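Long-range contact in 2-aminomuconic 6-semialdehyde dehydrogenase (PDB 7BZV), which oxidises 2-aminomuconic 6-semialdehyde with NAD+ in the meta-cleavage pathway of 2-aminophenol catabolism, acting as a tetramer: residues N112-A120 against E466-F474. Numbering follows the deposited sequence.
Sequences NFADILATA and EGGMHSLNF
F113 and I116 of helix 95-119, together with A120, meet G468, M469, S471 and L472 of the short helix 468-474, a helix-helix packing within the aldehyde dehydrogenase fold that ties the chain's C-terminal part, just ahead of strand 476-485, to an N-terminal helix. The segment axes approach to 10.1 Å and cross steeply, at -77°. The contact buries 329 Å² in all, carried mainly by apolar side chains. L472 sets off from its backbone toward the other helix and splits its branches: CD1 lies against F113 CD1, whereas CD2 sits 3.6 Å from I116 CG2 and reaches on to A120 CB. I116 forks one bond earlier, at CB: CG2, anti to the backbone N, is turned to L472 and the M469 sulfur, while CD1, at the end of the CG1 arm, rests 3.8 Å from G468 CA, a position whose positive phi favours glycine. M469 is bent at chi2 (-62°) and chi3 (-54°), a fold that brings its CE to 3.9 Å from A120 CB. The F113 ring extends alongside L472, the two side chains running in opposite directions. G468 O lies near the ring plane, 3.8 Å from F113 CE1, and P166 of helix 156-169 touches both F113 and S471. Elsewhere on helix 95-119, D115 OD1 forms salt bridges with R70 of its own chain and with R70 of a second subunit, placing the contact close to an assembly interface. S471 sets CB 3.6 Å from F113 CE1, while its OG accepts a nearly straight 2.6 Å hydrogen bond from G467 N.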
# COMPACT_ATOMS: atom_id res chain seq x y z
N ASN B 112 -16.72 -9.40 -4.81
CA ASN B 112 -15.52 -8.98 -4.10
C ASN B 112 -14.37 -8.66 -5.07
O ASN B 112 -13.62 -7.70 -4.86
CB ASN B 112 -15.07 -10.07 -3.12
CG ASN B 112 -16.05 -10.27 -1.92
OD1 ASN B 112 -15.84 -11.15 -1.08
ND2 ASN B 112 -17.11 -9.47 -1.86
N PHE B 113 -14.12 -9.54 -6.03
CA PHE B 113 -13.03 -9.25 -6.97
C PHE B 113 -13.38 -8.12 -7.91
O PHE B 113 -12.48 -7.45 -8.42
CB PHE B 113 -12.60 -10.53 -7.73
CG PHE B 113 -11.73 -11.41 -6.89
CD1 PHE B 113 -10.47 -10.98 -6.55
CD2 PHE B 113 -12.22 -12.58 -6.33
CE1 PHE B 113 -9.67 -11.71 -5.70
CE2 PHE B 113 -11.42 -13.33 -5.47
CZ PHE B 113 -10.15 -12.89 -5.16
N ALA B 114 -14.67 -7.87 -8.17
CA ALA B 114 -14.99 -6.65 -8.90
C ALA B 114 -14.52 -5.40 -8.13
O ALA B 114 -13.93 -4.49 -8.72
CB ALA B 114 -16.49 -6.60 -9.16
N ASP B 115 -14.77 -5.36 -6.81
CA ASP B 115 -14.33 -4.25 -5.97
C ASP B 115 -12.81 -4.14 -5.96
O ASP B 115 -12.25 -3.04 -6.11
CB ASP B 115 -14.84 -4.42 -4.53
CG ASP B 115 -16.34 -4.30 -4.39
OD1 ASP B 115 -17.04 -3.79 -5.29
OD2 ASP B 115 -16.86 -4.77 -3.36
N ILE B 116 -12.11 -5.27 -5.77
CA ILE B 116 -10.65 -5.25 -5.74
C ILE B 116 -10.07 -4.74 -7.05
O ILE B 116 -9.14 -3.93 -7.08
CB ILE B 116 -10.10 -6.65 -5.43
CG1 ILE B 116 -10.40 -6.90 -3.96
CG2 ILE B 116 -8.59 -6.75 -5.70
CD1 ILE B 116 -10.59 -8.30 -3.58
N LEU B 117 -10.64 -5.19 -8.16
CA LEU B 117 -10.17 -4.71 -9.47
C LEU B 117 -10.44 -3.24 -9.62
O LEU B 117 -9.59 -2.49 -10.12
CB LEU B 117 -10.86 -5.50 -10.58
CG LEU B 117 -10.49 -5.14 -12.03
CD1 LEU B 117 -9.00 -5.29 -12.30
CD2 LEU B 117 -11.36 -6.00 -13.01
N ALA B 118 -11.61 -2.79 -9.17
CA ALA B 118 -11.97 -1.39 -9.37
C ALA B 118 -10.97 -0.45 -8.71
O ALA B 118 -10.68 0.62 -9.25
CB ALA B 118 -13.38 -1.11 -8.85
N THR B 119 -10.40 -0.84 -7.56
CA THR B 119 -9.52 0.07 -6.85
C THR B 119 -8.04 -0.32 -6.94
O THR B 119 -7.21 0.34 -6.33
CB THR B 119 -9.94 0.19 -5.38
OG1 THR B 119 -9.86 -1.10 -4.77
CG2 THR B 119 -11.36 0.70 -5.25
N ALA B 120 -7.69 -1.33 -7.71
CA ALA B 120 -6.32 -1.80 -7.73
C ALA B 120 -5.39 -0.68 -8.18
O ALA B 120 -5.66 -0.04 -9.20
CB ALA B 120 -6.20 -2.98 -8.68
N GLU B 466 -3.63 -16.48 -2.46
CA GLU B 466 -4.70 -15.83 -3.19
C GLU B 466 -5.51 -15.03 -2.18
O GLU B 466 -5.32 -15.11 -0.97
CB GLU B 466 -5.54 -16.87 -3.98
CG GLU B 466 -4.73 -17.56 -5.14
CD GLU B 466 -5.57 -18.47 -6.07
OE1 GLU B 466 -6.70 -18.09 -6.44
OE2 GLU B 466 -5.11 -19.57 -6.42
N GLY B 467 -6.39 -14.22 -2.71
CA GLY B 467 -7.17 -13.30 -1.90
C GLY B 467 -6.62 -11.94 -2.21
O GLY B 467 -5.40 -11.76 -2.32
N GLY B 468 -7.54 -10.98 -2.40
CA GLY B 468 -7.14 -9.62 -2.61
C GLY B 468 -6.20 -9.53 -3.78
O GLY B 468 -6.29 -10.28 -4.76
N MET B 469 -5.21 -8.66 -3.64
CA MET B 469 -4.22 -8.48 -4.69
C MET B 469 -3.31 -9.67 -4.88
O MET B 469 -2.62 -9.73 -5.90
CB MET B 469 -3.34 -7.25 -4.44
CG MET B 469 -4.06 -5.93 -4.43
SD MET B 469 -4.89 -5.50 -6.00
CE MET B 469 -3.67 -5.60 -7.29
N HIS B 470 -3.23 -10.57 -3.91
CA HIS B 470 -2.46 -11.78 -4.13
C HIS B 470 -3.06 -12.58 -5.28
O HIS B 470 -2.34 -13.16 -6.09
CB HIS B 470 -2.42 -12.63 -2.86
CG HIS B 470 -1.83 -11.93 -1.68
ND1 HIS B 470 -0.48 -11.92 -1.42
CD2 HIS B 470 -2.40 -11.19 -0.71
CE1 HIS B 470 -0.25 -11.27 -0.29
NE2 HIS B 470 -1.41 -10.80 0.15
N SER B 471 -4.40 -12.63 -5.35
CA SER B 471 -5.04 -13.25 -6.51
C SER B 471 -4.77 -12.48 -7.79
O SER B 471 -4.44 -13.07 -8.82
CB SER B 471 -6.54 -13.37 -6.29
OG SER B 471 -6.77 -14.34 -5.30
N LEU B 472 -4.91 -11.15 -7.75
CA LEU B 472 -4.78 -10.37 -8.97
C LEU B 472 -3.35 -10.43 -9.50
O LEU B 472 -3.13 -10.34 -10.72
CB LEU B 472 -5.18 -8.91 -8.74
CG LEU B 472 -6.57 -8.46 -9.24
CD1 LEU B 472 -7.57 -9.42 -8.71
CD2 LEU B 472 -6.84 -7.05 -8.83
N ASN B 473 -2.38 -10.57 -8.62
CA ASN B 473 -1.01 -10.69 -9.09
C ASN B 473 -0.72 -12.10 -9.57
O ASN B 473 0.13 -12.29 -10.44
CB ASN B 473 -0.02 -10.25 -8.02
CG ASN B 473 -0.02 -8.73 -7.85
OD1 ASN B 473 -0.57 -8.00 -8.68
ND2 ASN B 473 0.61 -8.26 -6.79
N PHE B 474 -1.41 -13.10 -9.04
CA PHE B 474 -1.10 -14.41 -9.57
C PHE B 474 -1.64 -14.59 -10.99
O PHE B 474 -0.96 -15.19 -11.82
CB PHE B 474 -1.66 -15.55 -8.75
CG PHE B 474 -1.48 -16.90 -9.43
CD1 PHE B 474 -0.22 -17.52 -9.47
CD2 PHE B 474 -2.54 -17.53 -10.07
CE1 PHE B 474 -0.06 -18.76 -10.10
CE2 PHE B 474 -2.38 -18.76 -10.72
CZ PHE B 474 -1.14 -19.38 -10.73